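Local coordinates for BIFUNCTIONAL PROTEIN Proline utilization A (PutA) (Corynebacterium freiburgense, PDB 5UX5), which catalyses both steps of proline oxidation to glutamate, joining an FAD-dependent proline dehydrogenase and an NAD-dependent aldehyde dehydrogenase in one chain, at residues S813-T817 / H818-G822; D1047-R1050 / E1051-F1055. All coordinates share one frame; numbering follows the deposited sequence.

In the fold
Both contacts are local ones, each made within a single continuous run of chain, and they lie far apart, with centres about 35 Å from each other and nearest atoms about 25 Å. Interaction 1 is a loop between strands 804-807 and 824-830 of the aldehyde dehydrogenase part; interaction 2 is a short helical run leading into strand 1056-1064, near the C-terminus. They share no helix or strand. Each is partly buried, but the exposed His-818 belongs to the first. Aromatic stacking and sulfur contacts shape residues 813-822, which reach the NAD, whereas backbone hydrogen bonds, an N-cap and charged side chains shape 1047-1055, remote from the cofactor.

Interaction 1: residues S813-T817 / H818-G822; sequences SWFHT and HECFG. With NAD (nicotinamide-adenine-dinucleotide), chain F.
Trp-814 and His-818 stack face to face across a type I beta turn that runs from Trp-814 to Thr-817. The imidazole lies on the five-membered ring of the indole, with centroids 3.6 Å apart and the planes only 24° from parallel; Trp-814 NE1 sits over the middle of the imidazole, and His-818 CB adds a CH-pi contact to the same indole face. With CG anti to its carbonyl carbon (chi1 -70°), the histidine is brought back over the turn, while Thr-817 lies alongside it.

A hydrogen bond ties the imidazole to the turn that carries the indole. His-818 ND1 donates to Trp-814 O at 2.8 Å, meeting a lone pair in the carbonyl plane, though the bond is bent to 139°. Trp-814 O also takes the turn's own bond from Thr-817 N at 3.2 Å, so one carbonyl ties together the backbone turn and the imidazole.

Sulfur makes the second kind of contact. Cys-820 SG comes obliquely to two rings and touches both, 3.6 Å from Trp-814 CH2 and 3.9 Å from Phe-815 CE1.

Beyond the turn the chain becomes part of the cofactor pocket. Glu-819 OE1 accepts from NAD O2D at 3.2 Å and is also hydrogen-bonded to Ser-693 OG; Phe-821 offers a ring face to NAD C2D, 3.6 Å from its CG. The Glu-x-Phe-Gly-Pro sequence is a signature of aldehyde dehydrogenases, whose glutamate holds the nicotinamide ribose.

In the fold, this loop carries the chain from strand 804-807 to strand 824-830. Phe-815 is buried against Ser-729 and Leu-730 of strand 728-734 and Val-824 of strand 824-830, and the indole of Trp-814 makes a cation-pi contact with Arg-776 of helix 772-779.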
ATOM      1  N   SER A 813      28.792  -6.033  -9.644  1.00 46.62           N
ATOM      2  CA  SER A 813      28.922  -4.782 -10.368  1.00 51.48           C
ATOM      3  C   SER A 813      28.615  -3.603  -9.449  1.00 49.34           C
ATOM      4  O   SER A 813      28.057  -3.753  -8.359  1.00 49.72           O
ATOM      5  CB  SER A 813      27.972  -4.755 -11.569  1.00 64.65           C
ATOM      6  OG  SER A 813      26.754  -4.075 -11.279  1.00 65.35           O
ATOM      7  N   TRP A 814      28.947  -2.401  -9.930  1.00 56.36           N
ATOM      8  CA  TRP A 814      28.780  -1.212  -9.103  1.00 56.04           C
ATOM      9  C   TRP A 814      27.313  -0.999  -8.717  1.00 62.62           C
ATOM     10  O   TRP A 814      27.005  -0.731  -7.548  1.00 60.14           O
ATOM     11  CB  TRP A 814      29.353   0.019  -9.803  1.00 54.20           C
ATOM     12  CG  TRP A 814      29.177   1.258  -8.962  1.00 59.96           C
ATOM     13  CD1 TRP A 814      29.965   1.666  -7.916  1.00 57.03           C
ATOM     14  CD2 TRP A 814      28.134   2.245  -9.086  1.00 55.51           C
ATOM     15  NE1 TRP A 814      29.480   2.843  -7.387  1.00 59.85           N
ATOM     16  CE2 TRP A 814      28.358   3.218  -8.085  1.00 60.09           C
ATOM     17  CE3 TRP A 814      27.041   2.401  -9.948  1.00 43.55           C
ATOM     18  CZ2 TRP A 814      27.524   4.329  -7.926  1.00 59.91           C
ATOM     19  CZ3 TRP A 814      26.216   3.502  -9.789  1.00 48.76           C
ATOM     20  CH2 TRP A 814      26.460   4.453  -8.787  1.00 59.06           C
ATOM     21  N   PHE A 815      26.386  -1.109  -9.687  1.00 64.17           N
ATOM     22  CA  PHE A 815      24.984  -0.813  -9.376  1.00 51.27           C
ATOM     23  C   PHE A 815      24.334  -1.875  -8.478  1.00 55.07           C
ATOM     24  O   PHE A 815      23.325  -1.593  -7.806  1.00 49.97           O
ATOM     25  CB  PHE A 815      24.168  -0.602 -10.667  1.00 41.02           C
ATOM     26  CG  PHE A 815      22.814  -0.050 -10.405  1.00 39.81           C
ATOM     27  CD1 PHE A 815      22.661   1.287 -10.052  1.00 41.04           C
ATOM     28  CD2 PHE A 815      21.699  -0.867 -10.435  1.00 39.28           C
ATOM     29  CE1 PHE A 815      21.421   1.798  -9.732  1.00 37.24           C
ATOM     30  CE2 PHE A 815      20.450  -0.358 -10.128  1.00 36.61           C
ATOM     31  CZ  PHE A 815      20.312   0.973  -9.781  1.00 36.25           C
ATOM     32  N   HIS A 816      24.912  -3.075  -8.423  1.00 56.57           N
ATOM     33  CA  HIS A 816      24.412  -4.114  -7.530  1.00 49.00           C
ATOM     34  C   HIS A 816      24.678  -3.787  -6.062  1.00 48.13           C
ATOM     35  O   HIS A 816      23.893  -4.184  -5.196  1.00 49.08           O
ATOM     36  CB  HIS A 816      25.051  -5.447  -7.920  1.00 52.65           C
ATOM     37  CG  HIS A 816      24.644  -6.591  -7.059  1.00 52.44           C
ATOM     38  ND1 HIS A 816      25.476  -7.662  -6.813  1.00 59.24           N
ATOM     39  CD2 HIS A 816      23.498  -6.840  -6.389  1.00 42.61           C
ATOM     40  CE1 HIS A 816      24.864  -8.515  -6.012  1.00 53.98           C
ATOM     41  NE2 HIS A 816      23.662  -8.040  -5.739  1.00 44.71           N
ATOM     42  N   THR A 817      25.745  -3.033  -5.759  1.00 49.35           N
ATOM     43  CA  THR A 817      26.217  -2.873  -4.383  1.00 42.21           C
ATOM     44  C   THR A 817      26.251  -1.416  -3.914  1.00 41.29           C
ATOM     45  O   THR A 817      26.875  -1.126  -2.888  1.00 46.66           O
ATOM     46  CB  THR A 817      27.615  -3.505  -4.217  1.00 41.71           C
ATOM     47  OG1 THR A 817      28.600  -2.767  -4.945  1.00 39.65           O
ATOM     48  CG2 THR A 817      27.631  -4.915  -4.764  1.00 45.52           C
ATOM     49  N   HIS A 818      25.585  -0.496  -4.619  1.00 44.51           N
ATOM     50  CA  HIS A 818      25.580   0.923  -4.261  1.00 43.51           C
ATOM     51  C   HIS A 818      24.165   1.473  -4.351  1.00 47.29           C
ATOM     52  O   HIS A 818      23.584   1.497  -5.439  1.00 51.62           O
ATOM     53  CB  HIS A 818      26.500   1.718  -5.187  1.00 39.30           C
ATOM     54  CG  HIS A 818      27.948   1.432  -4.972  1.00 47.03           C
ATOM     55  ND1 HIS A 818      28.543   0.265  -5.404  1.00 53.05           N
ATOM     56  CD2 HIS A 818      28.916   2.132  -4.337  1.00 49.66           C
ATOM     57  CE1 HIS A 818      29.816   0.264  -5.058  1.00 50.66           C
ATOM     58  NE2 HIS A 818      30.067   1.385  -4.404  1.00 53.58           N
ATOM     59  N   GLU A 819      23.619   1.930  -3.224  1.00 45.35           N
ATOM     60  CA  GLU A 819      22.294   2.538  -3.213  1.00 38.15           C
ATOM     61  C   GLU A 819      22.407   3.960  -3.728  1.00 40.93           C
ATOM     62  O   GLU A 819      23.118   4.776  -3.135  1.00 40.06           O
ATOM     63  CB  GLU A 819      21.672   2.510  -1.813  1.00 39.54           C
ATOM     64  CG  GLU A 819      22.619   2.766  -0.628  1.00 65.13           C
ATOM     65  CD  GLU A 819      22.689   4.223  -0.173  1.00 80.26           C
ATOM     66  OE1 GLU A 819      21.638   4.891  -0.178  1.00 84.36           O
ATOM     67  OE2 GLU A 819      23.793   4.694   0.204  1.00 84.02           O
ATOM     68  N   CYS A 820      21.732   4.246  -4.861  1.00 46.32           N
ATOM     69  CA  CYS A 820      21.737   5.585  -5.447  1.00 34.68           C
ATOM     70  C   CYS A 820      20.656   6.507  -4.907  1.00 40.33           C
ATOM     71  O   CYS A 820      20.795   7.724  -5.035  1.00 40.94           O
ATOM     72  CB  CYS A 820      21.610   5.507  -6.954  1.00 35.76           C
ATOM     73  SG  CYS A 820      22.997   4.698  -7.671  1.00 49.10           S
ATOM     74  N   PHE A 821      19.603   5.981  -4.287  1.00 42.81           N
ATOM     75  CA  PHE A 821      18.582   6.836  -3.690  1.00 40.89           C
ATOM     76  C   PHE A 821      17.950   7.758  -4.731  1.00 40.02           C
ATOM     77  O   PHE A 821      17.817   8.964  -4.531  1.00 45.93           O
ATOM     78  CB  PHE A 821      19.170   7.641  -2.528  1.00 31.34           C
ATOM     79  CG  PHE A 821      18.357   7.578  -1.276  1.00 40.98           C
ATOM     80  CD1 PHE A 821      18.312   6.408  -0.528  1.00 37.13           C
ATOM     81  CD2 PHE A 821      17.639   8.679  -0.831  1.00 36.93           C
ATOM     82  CE1 PHE A 821      17.557   6.318   0.647  1.00 32.93           C
ATOM     83  CE2 PHE A 821      16.891   8.595   0.342  1.00 39.00           C
ATOM     84  CZ  PHE A 821      16.851   7.404   1.077  1.00 35.82           C
ATOM     85  N   GLY A 822      17.556   7.173  -5.854  1.00 44.06           N
ATOM     86  CA  GLY A 822      16.960   7.917  -6.937  1.00 48.97           C
ATOM     87  C   GLY A 822      16.130   7.041  -7.857  1.00 51.36           C
ATOM     88  O   GLY A 822      15.886   5.868  -7.577  1.00 57.98           O
TER
HETATM   89  PA  NAD F2002      22.960  12.381   6.736  1.00 46.97           P
HETATM   90  O1A NAD F2002      23.263  10.882   7.085  1.00 44.87           O
HETATM   91  O2A NAD F2002      24.283  13.109   6.323  1.00 49.98           O
HETATM   92  O5B NAD F2002      22.399  13.126   8.002  1.00 47.22           O
HETATM   93  C5B NAD F2002      21.130  12.871   8.552  1.00 41.56           C
HETATM   94  C4B NAD F2002      20.908  13.746   9.785  1.00 42.18           C
HETATM   95  O4B NAD F2002      22.072  13.890  10.607  1.00 34.01           O
HETATM   96  C3B NAD F2002      20.419  15.112   9.412  1.00 41.69           C
HETATM   97  O3B NAD F2002      19.596  15.644  10.389  1.00 42.84           O
HETATM   98  C2B NAD F2002      21.729  15.785   9.319  1.00 41.89           C
HETATM   99  O2B NAD F2002      21.666  17.164   9.212  1.00 38.11           O
HETATM  100  C1B NAD F2002      22.413  15.263  10.541  1.00 35.95           C
HETATM  101  N9A NAD F2002      23.856  15.468  10.505  1.00 41.27           N
HETATM  102  C8A NAD F2002      24.751  14.942   9.591  1.00 39.39           C
HETATM  103  N7A NAD F2002      26.000  15.362   9.882  1.00 43.63           N
HETATM  104  C5A NAD F2002      25.972  16.190  11.014  1.00 43.93           C
HETATM  105  C6A NAD F2002      26.925  16.878  11.759  1.00 43.94           C
HETATM  106  N6A NAD F2002      28.327  16.865  11.420  1.00 40.78           N
HETATM  107  N1A NAD F2002      26.537  17.591  12.830  1.00 46.59           N
HETATM  108  C2A NAD F2002      25.235  17.662  13.207  1.00 46.85           C
HETATM  109  N3A NAD F2002      24.274  16.998  12.508  1.00 46.35           N
HETATM  110  C4A NAD F2002      24.607  16.265  11.424  1.00 44.70           C
HETATM  111  O3  NAD F2002      21.832  12.347   5.602  1.00 65.37           O
HETATM  112  PN  NAD F2002      21.649  13.302   4.320  1.00 79.15           P
HETATM  113  O1N NAD F2002      22.785  14.275   4.081  1.00 79.07           O
HETATM  114  O2N NAD F2002      20.479  14.201   4.593  1.00 74.70           O
HETATM  115  O5D NAD F2002      21.431  12.306   3.074  1.00 77.41           O
HETATM  116  C5D NAD F2002      22.475  11.387   2.781  1.00 74.56           C
HETATM  117  C4D NAD F2002      22.065  10.030   2.201  1.00 71.63           C
HETATM  118  O4D NAD F2002      21.264   9.224   3.033  1.00 66.09           O
HETATM  119  C3D NAD F2002      21.308  10.024   0.919  1.00 72.15           C
HETATM  120  O3D NAD F2002      22.003  10.515  -0.169  1.00 67.79           O
HETATM  121  C2D NAD F2002      21.140   8.561   0.802  1.00 71.17           C
HETATM  122  O2D NAD F2002      22.171   8.039   0.041  1.00 64.90           O
HETATM  123  C1D NAD F2002      21.110   8.072   2.232  1.00 66.83           C

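Interaction 2: residues D1047-R1050 / E1051-F1055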
ATOM      1  N   ASP A1047      17.286 -12.424  33.155  1.00 25.15           N
ATOM      2  CA  ASP A1047      16.007 -12.383  32.454  1.00 24.82           C
ATOM      3  C   ASP A1047      16.237 -12.500  30.958  1.00 26.73           C
ATOM      4  O   ASP A1047      16.574 -11.512  30.297  1.00 26.40           O
ATOM      5  CB  ASP A1047      15.246 -11.094  32.758  1.00 32.90           C
ATOM      6  CG  ASP A1047      13.724 -11.230  32.460  1.00 42.61           C
ATOM      7  OD1 ASP A1047      13.308 -12.271  31.906  1.00 41.04           O
ATOM      8  OD2 ASP A1047      12.949 -10.296  32.758  1.00 43.21           O
ATOM      9  N   GLY A1048      15.956 -13.681  30.403  1.00 24.91           N
ATOM     10  CA  GLY A1048      16.086 -13.867  28.971  1.00 32.95           C
ATOM     11  C   GLY A1048      15.143 -13.009  28.148  1.00 39.16           C
ATOM     12  O   GLY A1048      15.447 -12.713  26.977  1.00 23.64           O
ATOM     13  N   ARG A1049      14.017 -12.577  28.737  1.00 27.26           N
ATOM     14  CA  ARG A1049      13.141 -11.654  28.029  1.00 32.77           C
ATOM     15  C   ARG A1049      13.912 -10.433  27.568  1.00 28.75           C
ATOM     16  O   ARG A1049      13.567  -9.844  26.543  1.00 32.81           O
ATOM     17  CB  ARG A1049      11.966 -11.228  28.912  1.00 33.23           C
ATOM     18  CG  ARG A1049      10.936 -10.375  28.195  1.00 22.60           C
ATOM     19  CD  ARG A1049      10.461 -11.064  26.907  1.00 35.73           C
ATOM     20  NE  ARG A1049       9.499 -10.272  26.131  1.00 44.15           N
ATOM     21  CZ  ARG A1049       9.839  -9.344  25.226  1.00 49.91           C
ATOM     22  NH1 ARG A1049      11.111  -9.074  24.977  1.00 43.04           N
ATOM     23  NH2 ARG A1049       8.908  -8.670  24.559  1.00 57.11           N
ATOM     24  N   ARG A1050      14.972 -10.058  28.287  1.00 31.06           N
ATOM     25  CA  ARG A1050      15.871  -9.002  27.849  1.00 27.32           C
ATOM     26  C   ARG A1050      17.142  -9.535  27.197  1.00 30.35           C
ATOM     27  O   ARG A1050      17.463  -9.131  26.076  1.00 38.25           O
ATOM     28  CB  ARG A1050      16.261  -8.102  29.017  1.00 22.31           C
ATOM     29  CG  ARG A1050      15.130  -7.402  29.726  1.00 29.50           C
ATOM     30  CD  ARG A1050      14.254  -6.626  28.804  1.00 29.68           C
ATOM     31  NE  ARG A1050      15.041  -5.895  27.829  1.00 36.78           N
ATOM     32  CZ  ARG A1050      14.523  -5.334  26.739  1.00 38.13           C
ATOM     33  NH1 ARG A1050      13.206  -5.414  26.512  1.00 40.82           N
ATOM     34  NH2 ARG A1050      15.315  -4.709  25.874  1.00 20.89           N
ATOM     35  N   GLU A1051      17.833 -10.482  27.838  1.00 23.15           N
ATOM     36  CA  GLU A1051      19.155 -10.884  27.358  1.00 23.53           C
ATOM     37  C   GLU A1051      19.077 -11.588  26.016  1.00 23.68           C
ATOM     38  O   GLU A1051      19.974 -11.426  25.187  1.00 31.78           O
ATOM     39  CB  GLU A1051      19.837 -11.792  28.373  1.00 26.74           C
ATOM     40  CG  GLU A1051      21.296 -12.131  28.083  1.00 28.40           C
ATOM     41  CD  GLU A1051      22.213 -10.902  28.027  1.00 33.18           C
ATOM     42  OE1 GLU A1051      22.969 -10.788  27.035  1.00 31.28           O
ATOM     43  OE2 GLU A1051      22.228 -10.090  28.991  1.00 25.28           O
ATOM     44  N   LEU A1052      18.020 -12.371  25.773  1.00 24.72           N
ATOM     45  CA  LEU A1052      17.949 -13.120  24.518  1.00 26.03           C
ATOM     46  C   LEU A1052      17.809 -12.213  23.289  1.00 31.81           C
ATOM     47  O   LEU A1052      18.046 -12.677  22.162  1.00 34.96           O
ATOM     48  CB  LEU A1052      16.810 -14.160  24.564  1.00 24.35           C
ATOM     49  CG  LEU A1052      17.052 -15.385  25.480  1.00 29.03           C
ATOM     50  CD1 LEU A1052      15.837 -16.265  25.667  1.00 25.57           C
ATOM     51  CD2 LEU A1052      18.179 -16.250  24.982  1.00 26.12           C
ATOM     52  N   LEU A1053      17.469 -10.929  23.461  1.00 29.21           N
ATOM     53  CA  LEU A1053      17.384 -10.057  22.287  1.00 28.32           C
ATOM     54  C   LEU A1053      18.749  -9.936  21.622  1.00 33.63           C
ATOM     55  O   LEU A1053      18.841  -9.805  20.398  1.00 37.51           O
ATOM     56  CB  LEU A1053      16.806  -8.681  22.657  1.00 21.80           C
ATOM     57  CG  LEU A1053      15.313  -8.638  23.055  1.00 23.76           C
ATOM     58  CD1 LEU A1053      14.843  -7.301  23.579  1.00 21.09           C
ATOM     59  CD2 LEU A1053      14.401  -9.048  21.954  1.00 24.77           C
ATOM     60  N   HIS A1054      19.820 -10.042  22.409  1.00 32.33           N
ATOM     61  CA  HIS A1054      21.177  -9.996  21.887  1.00 27.01           C
ATOM     62  C   HIS A1054      21.502 -11.186  21.000  1.00 34.49           C
ATOM     63  O   HIS A1054      22.493 -11.135  20.256  1.00 24.81           O
ATOM     64  CB  HIS A1054      22.173  -9.929  23.046  1.00 23.91           C
ATOM     65  CG  HIS A1054      21.947  -8.772  23.958  1.00 23.38           C
ATOM     66  ND1 HIS A1054      21.984  -8.883  25.331  1.00 25.50           N
ATOM     67  CD2 HIS A1054      21.693  -7.468  23.695  1.00 29.35           C
ATOM     68  CE1 HIS A1054      21.748  -7.703  25.876  1.00 25.49           C
ATOM     69  NE2 HIS A1054      21.570  -6.825  24.904  1.00 29.06           N
ATOM     70  N   PHE A1055      20.674 -12.232  21.027  1.00 30.77           N
ATOM     71  CA  PHE A1055      20.927 -13.433  20.247  1.00 27.58           C
ATOM     72  C   PHE A1055      19.988 -13.588  19.063  1.00 30.36           C
ATOM     73  O   PHE A1055      20.019 -14.631  18.397  1.00 36.26           O
ATOM     74  CB  PHE A1055      20.845 -14.653  21.164  1.00 28.81           C
ATOM     75  CG  PHE A1055      21.938 -14.691  22.192  1.00 30.54           C
ATOM     76  CD1 PHE A1055      21.889 -13.863  23.308  1.00 29.26           C
ATOM     77  CD2 PHE A1055      23.017 -15.539  22.044  1.00 29.67           C
ATOM     78  CE1 PHE A1055      22.905 -13.880  24.252  1.00 28.00           C
ATOM     79  CE2 PHE A1055      24.026 -15.572  23.002  1.00 33.92           C
ATOM     80  CZ  PHE A1055      23.971 -14.740  24.100  1.00 30.30           C
TER
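Arg-1050 curls back on itself to meet Leu-1053: its CG lies beside the backbone N, and two further bends, chi2 -54° and chi3 -43°, turn the guanidinium toward the leucine three residues on. The motif is an N-capped helical turn that tightens into 3-10 geometry before strand 1056-1064. Leu-1053 CD1 rests over one face of the Arg-1050 guanidinium, displaced toward its rim and 3.5 Å from Arg-1050 NH2. The same methyl also lies near the edge of the Arg-1049 guanidinium, so both arginines border it, Arg-1049 the more loosely. Arg-1050 has a further partner in Trp-913, a cation-pi contact.

Asp-1047 caps the turn: Asp-1047 OD1 receives Arg-1049 N at 3.3 Å, from above the carboxylate plane, while OD2 is bonded to Ser-580 OG. Asp-1047 O serves both Arg-1050 N and Glu-1051 N, the latter at 2.9 Å and nearly straight at 172°. Leu-1052 N follows with an alpha-helical bond to Gly-1048 O, also 2.9 Å. The step then shortens, for Leu-1053 N reaches Arg-1050 O at 3.2 Å, well above the carbonyl plane.

Leu-1052 packs its CB and CG beside Gly-1048 O and rests outward on Ala-993 of helix 984-997 and on Phe-953 of helix 936-953; Leu-1053 leans on Tyr-971 of strand 965-980. The turn thus joins these two helices and the strand by side-chain packing in the C-terminal part of the chain.

Glu-1051 has polar partners on both carboxylate oxygens. Its OE2 forms a salt bridge with Arg-1017 and accepts from Leu-1045 N, which would favour a charged carboxylate. Glu-1051 OE1 accepts from His-1054 ND1 at 2.7 Å, close to the imidazole plane but well above the plane of the carboxylate.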